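Local coordinates for F-actin-capping protein subunit alpha (Dictyostelium discoideum, PDB 4AKR) that caps the fast-growing barbed ends of actin filaments independently of calcium, blocking subunit exchange there without severing the filament, at residues T53-V57 with V150-T154; W167-T172 with S184-V188. All blocks are in the same frame, centred on the assembly; numbering follows the deposited sequence.

Contact 1 of 2, residues T53-V57 with V150-T154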
loop_
_atom_site.group_PDB
_atom_site.type_symbol
_atom_site.label_atom_id
_atom_site.label_comp_id
_atom_site.label_asym_id
_atom_site.label_seq_id
_atom_site.Cartn_x
_atom_site.Cartn_y
_atom_site.Cartn_z
ATOM N N THR A 53 2.053 9.588 17.390
ATOM C CA THR A 53 0.815 10.311 17.639
ATOM C C THR A 53 -0.218 10.225 16.520
ATOM O O THR A 53 -1.409 10.171 16.799
ATOM C CB THR A 53 1.097 11.795 17.964
ATOM O OG1 THR A 53 1.955 12.347 16.962
ATOM C CG2 THR A 53 1.774 11.928 19.322
ATOM N N SER A 54 0.215 10.203 15.263
ATOM C CA SER A 54 -0.750 10.121 14.170
ATOM C C SER A 54 -1.317 8.713 14.044
ATOM O O SER A 54 -2.426 8.529 13.556
ATOM C CB SER A 54 -0.122 10.584 12.848
ATOM O OG SER A 54 1.076 9.892 12.565
ATOM N N GLN A 55 -0.554 7.723 14.493
ATOM C CA GLN A 55 -0.996 6.329 14.475
ATOM C C GLN A 55 -1.829 6.073 15.727
ATOM O O GLN A 55 -2.549 5.072 15.816
ATOM C CB GLN A 55 0.203 5.384 14.503
ATOM C CG GLN A 55 0.939 5.266 13.195
ATOM C CD GLN A 55 0.169 4.451 12.176
ATOM O OE1 GLN A 55 -0.259 3.329 12.460
ATOM N NE2 GLN A 55 -0.002 5.004 10.981
ATOM N N MET A 56 -1.727 6.987 16.693
ATOM C CA MET A 56 -2.440 6.846 17.952
ATOM C C MET A 56 -2.104 5.477 18.559
ATOM O O MET A 56 -2.984 4.658 18.827
ATOM C CB MET A 56 -3.953 6.974 17.745
ATOM C CG MET A 56 -4.391 8.256 17.031
ATOM S SD MET A 56 -6.107 8.721 17.365
ATOM C CE MET A 56 -7.004 7.528 16.432
ATOM N N VAL A 57 -0.811 5.239 18.752
ATOM C CA VAL A 57 -0.343 3.996 19.342
ATOM C C VAL A 57 -0.883 3.870 20.778
ATOM O O VAL A 57 -1.226 4.860 21.415
ATOM C CB VAL A 57 1.210 3.945 19.366
ATOM C CG1 VAL A 57 1.760 3.973 17.933
ATOM C CG2 VAL A 57 1.764 5.126 20.181
ATOM N N VAL A 150 -13.281 12.239 20.755
ATOM C CA VAL A 150 -13.236 10.796 20.948
ATOM C C VAL A 150 -12.271 10.131 19.965
ATOM O O VAL A 150 -12.429 10.243 18.745
ATOM C CB VAL A 150 -14.620 10.162 20.746
ATOM C CG1 VAL A 150 -14.575 8.699 21.113
ATOM C CG2 VAL A 150 -15.653 10.890 21.573
ATOM N N CYS A 151 -11.281 9.432 20.506
ATOM C CA CYS A 151 -10.292 8.738 19.699
ATOM C C CYS A 151 -10.397 7.235 19.933
ATOM O O CYS A 151 -10.518 6.786 21.068
ATOM C CB CYS A 151 -8.879 9.188 20.077
ATOM S SG CYS A 151 -8.540 10.957 19.932
ATOM N N ILE A 152 -10.363 6.467 18.854
ATOM C CA ILE A 152 -10.408 5.011 18.943
ATOM C C ILE A 152 -9.302 4.497 18.032
ATOM O O ILE A 152 -9.157 4.971 16.903
ATOM C CB ILE A 152 -11.762 4.434 18.466
ATOM C CG1 ILE A 152 -12.902 5.049 19.293
ATOM C CG2 ILE A 152 -11.748 2.912 18.598
ATOM C CD1 ILE A 152 -14.247 4.378 19.123
ATOM N N SER A 153 -8.508 3.548 18.518
ATOM C CA SER A 153 -7.417 3.020 17.711
ATOM C C SER A 153 -7.186 1.550 17.998
ATOM O O SER A 153 -7.010 1.153 19.148
ATOM C CB SER A 153 -6.129 3.805 17.982
ATOM O OG SER A 153 -5.159 3.540 16.979
ATOM N N THR A 154 -7.176 0.743 16.941
ATOM C CA THR A 154 -6.973 -0.684 17.093
ATOM C C THR A 154 -6.178 -1.231 15.922
ATOM O O THR A 154 -6.438 -0.894 14.769
ATOM C CB THR A 154 -8.317 -1.436 17.182
ATOM O OG1 THR A 154 -8.066 -2.822 17.434
ATOM C CG2 THR A 154 -9.103 -1.292 15.877
#
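M56 reaches from the end of helix 44-55 to strand 145-158, and its side chain runs across three consecutive residues of that strand. M56 CB lies 3.7 Å from S153 OG. The next carbon, CG, stands anti to the carbonyl carbon, and from there the chain passes along the strand toward C151. M56 SD comes 3.9 Å from C151 CB, an apolar touch with the cysteine sulfur a little farther off. A bend at the last torsion, chi3 -73°, turns the methyl toward the I152 carbonyl, M56 CE 3.4 Å from I152 O.

The polar part belongs to S153. S153 OG, swung away from its own N (chi1 -165°), donates to M56 O at 3.1 Å, arriving from above the carbonyl plane, 40° out of it. The carbonyl of Q55 is close by as well, 3.2 Å between Q55 O and S153 OG. An alanine here would lose the hydroxyl, and M56 O would probably be left without its donor from the strand in this buried spot.

Around these residues, L67 packs on C151 and S153, while V170 of strand 163-175 touches M56. The turn itself is a Schellman motif: M56, with positive phi, is the C-prime residue, V57 N returns to N52 O, and a weak bond joins M56 N to T53 O. This is a Schellman-capped helix C-terminus packed against a face of the antiparallel sheet.

Contact 2 of 2, residues W167-T172 with S184-V188; sequences WRSVWT and SNGKV
Two neighbouring strands of an antiparallel hairpin meet here: 163-175 and 181-194, both inside the five-stranded sheet of the subunit, with helix 217-248 packed against one face. The short segments run at 165° to each other. V170 pairs with K187 and T172 with N185 as hydrogen-bonded pairs, each with two backbone bonds; the straightest is T172 N to N185 O, 2.9 Å with 174° at the hydrogen. S169 with V188 and W171 with G186 are the non-hydrogen-bonded pairs between and beside them.

On the face of V170 and T172, a water joins three oxygens. It donates to V170 O and N185 O and also bonds T172 OG1, so both strand carbonyls gain a second partner beyond the ladder.

The other face carries the two tryptophans and meets the helix. The W171 indole lies over the glycine: its CG is anti to the carbonyl carbon (chi1 -75°), which lays the ring across the neighbouring strand, and G186 CA makes a CH-pi contact 3.5 Å from the centroid of the six-membered ring of W171. It is the lack of a CB on G186 that lets the ring lie this close. S184 O approaches the same indole at its edge, 3.7 Å from W171 CZ3, and W171 NE1 is bonded to E232 of the helix. Farther along, V188 CG1 packs obliquely on W167, 3.8 Å from CZ2, and V188 CG2 lies near the S169 hydroxyl. That hydroxyl also bonds E232, and S169 OG accepts from W167 NE1 at 2.8 Å, almost in the plane of the indole.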
loop_
_atom_site.group_PDB
_atom_site.type_symbol
_atom_site.label_atom_id
_atom_site.label_comp_id
_atom_site.label_asym_id
_atom_site.label_seq_id
_atom_site.Cartn_x
_atom_site.Cartn_y
_atom_site.Cartn_z
ATOM N N TRP A 167 -7.160 0.500 12.483
ATOM C CA TRP A 167 -8.401 1.226 12.274
ATOM C C TRP A 167 -8.317 2.400 13.236
ATOM O O TRP A 167 -8.103 2.213 14.434
ATOM C CB TRP A 167 -9.624 0.359 12.603
ATOM C CG TRP A 167 -10.945 1.094 12.457
ATOM C CD1 TRP A 167 -11.374 2.179 13.181
ATOM C CD2 TRP A 167 -12.003 0.789 11.533
ATOM N NE1 TRP A 167 -12.628 2.561 12.761
ATOM C CE2 TRP A 167 -13.035 1.726 11.752
ATOM C CE3 TRP A 167 -12.175 -0.186 10.540
ATOM C CZ2 TRP A 167 -14.221 1.718 11.016
ATOM C CZ3 TRP A 167 -13.358 -0.191 9.810
ATOM C CH2 TRP A 167 -14.362 0.755 10.053
ATOM N N ARG A 168 -8.458 3.606 12.700
ATOM C CA ARG A 168 -8.405 4.814 13.508
ATOM C C ARG A 168 -9.672 5.634 13.299
ATOM O O ARG A 168 -10.065 5.899 12.165
ATOM C CB ARG A 168 -7.197 5.672 13.120
ATOM C CG ARG A 168 -5.869 5.188 13.637
ATOM C CD ARG A 168 -4.737 6.001 13.034
ATOM N NE ARG A 168 -4.525 5.643 11.634
ATOM C CZ ARG A 168 -3.752 6.317 10.795
ATOM N NH1 ARG A 168 -3.109 7.400 11.208
ATOM N NH2 ARG A 168 -3.614 5.908 9.545
ATOM N N SER A 169 -10.306 6.016 14.401
ATOM C CA SER A 169 -11.508 6.842 14.370
ATOM C C SER A 169 -11.295 8.018 15.311
ATOM O O SER A 169 -10.878 7.837 16.457
ATOM C CB SER A 169 -12.744 6.062 14.837
ATOM O OG SER A 169 -13.177 5.122 13.879
ATOM N N VAL A 170 -11.550 9.226 14.818
ATOM C CA VAL A 170 -11.427 10.426 15.638
ATOM C C VAL A 170 -12.685 11.247 15.407
ATOM O O VAL A 170 -12.880 11.818 14.323
ATOM C CB VAL A 170 -10.184 11.272 15.264
ATOM C CG1 VAL A 170 -10.204 12.586 16.028
ATOM C CG2 VAL A 170 -8.903 10.502 15.597
ATOM N N TRP A 171 -13.557 11.262 16.414
ATOM C CA TRP A 171 -14.813 12.007 16.351
ATOM C C TRP A 171 -14.749 13.203 17.274
ATOM O O TRP A 171 -14.496 13.069 18.475
ATOM C CB TRP A 171 -16.004 11.138 16.763
ATOM C CG TRP A 171 -16.416 10.135 15.733
ATOM C CD1 TRP A 171 -15.922 8.874 15.570
ATOM C CD2 TRP A 171 -17.361 10.338 14.676
ATOM N NE1 TRP A 171 -16.497 8.279 14.473
ATOM C CE2 TRP A 171 -17.383 9.156 13.905
ATOM C CE3 TRP A 171 -18.187 11.409 14.302
ATOM C CZ2 TRP A 171 -18.197 9.010 12.781
ATOM C CZ3 TRP A 171 -18.998 11.266 13.184
ATOM C CH2 TRP A 171 -18.997 10.071 12.435
ATOM N N THR A 172 -14.995 14.374 16.709
ATOM C CA THR A 172 -14.968 15.610 17.470
ATOM C C THR A 172 -16.388 16.106 17.621
ATOM O O THR A 172 -17.033 16.444 16.633
ATOM C CB THR A 172 -14.133 16.648 16.743
ATOM O OG1 THR A 172 -12.814 16.121 16.546
ATOM C CG2 THR A 172 -14.073 17.936 17.536
ATOM N N SER A 184 -21.088 16.391 15.388
ATOM C CA SER A 184 -19.961 15.468 15.453
ATOM C C SER A 184 -19.311 15.265 14.083
ATOM O O SER A 184 -19.958 14.803 13.135
ATOM C CB SER A 184 -20.431 14.116 16.002
ATOM O OG SER A 184 -21.080 14.277 17.250
ATOM N N ASN A 185 -18.036 15.623 13.991
ATOM C CA ASN A 185 -17.272 15.477 12.759
ATOM C C ASN A 185 -16.335 14.314 12.950
ATOM O O ASN A 185 -15.479 14.331 13.843
ATOM C CB ASN A 185 -16.451 16.737 12.465
ATOM C CG ASN A 185 -17.318 17.905 12.026
ATOM O OD1 ASN A 185 -17.094 19.045 12.433
ATOM N ND2 ASN A 185 -18.316 17.625 11.189
ATOM N N GLY A 186 -16.493 13.306 12.101
ATOM C CA GLY A 186 -15.659 12.135 12.209
ATOM C C GLY A 186 -14.714 11.932 11.052
ATOM O O GLY A 186 -15.030 12.245 9.899
ATOM N N LYS A 187 -13.533 11.412 11.376
ATOM C CA LYS A 187 -12.520 11.108 10.378
ATOM C C LYS A 187 -12.043 9.686 10.668
ATOM O O LYS A 187 -11.429 9.424 11.703
ATOM C CB LYS A 187 -11.356 12.095 10.466
ATOM C CG LYS A 187 -10.245 11.792 9.480
ATOM C CD LYS A 187 -9.084 12.756 9.625
ATOM C CE LYS A 187 -8.015 12.468 8.595
ATOM N NZ LYS A 187 -6.868 13.407 8.718
ATOM N N VAL A 188 -12.364 8.771 9.764
ATOM C CA VAL A 188 -11.992 7.375 9.907
ATOM C C VAL A 188 -10.888 7.010 8.907
ATOM O O VAL A 188 -10.944 7.409 7.747
ATOM C CB VAL A 188 -13.206 6.464 9.652
ATOM C CG1 VAL A 188 -12.829 5.007 9.872
ATOM C CG2 VAL A 188 -14.347 6.856 10.554
HETATM O O HOH W 1 -12.516 14.493 14.152
#

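Strand 163-175 connects the two contacts, since it pairs with strand 145-158 of contact 1 on one side and with 181-194 on the other. Their centres are 10 Å apart. The backbone joins them where V150 N meets W171 O at 2.7 Å, a probable hydrogen bond within the sheet. Side chains join them on the face that receives the helix end: M56 CE packs 3.6 Å from V170 CG2, and R168 reaches back to helix 44-55, R168 NH1 lying 2.7 Å from S54 O in a probable hydrogen bond. Helix 44-55 therefore meets the sheet on the face of V170, whereas W171 and V188 turn to helix 217-248 on the opposite face.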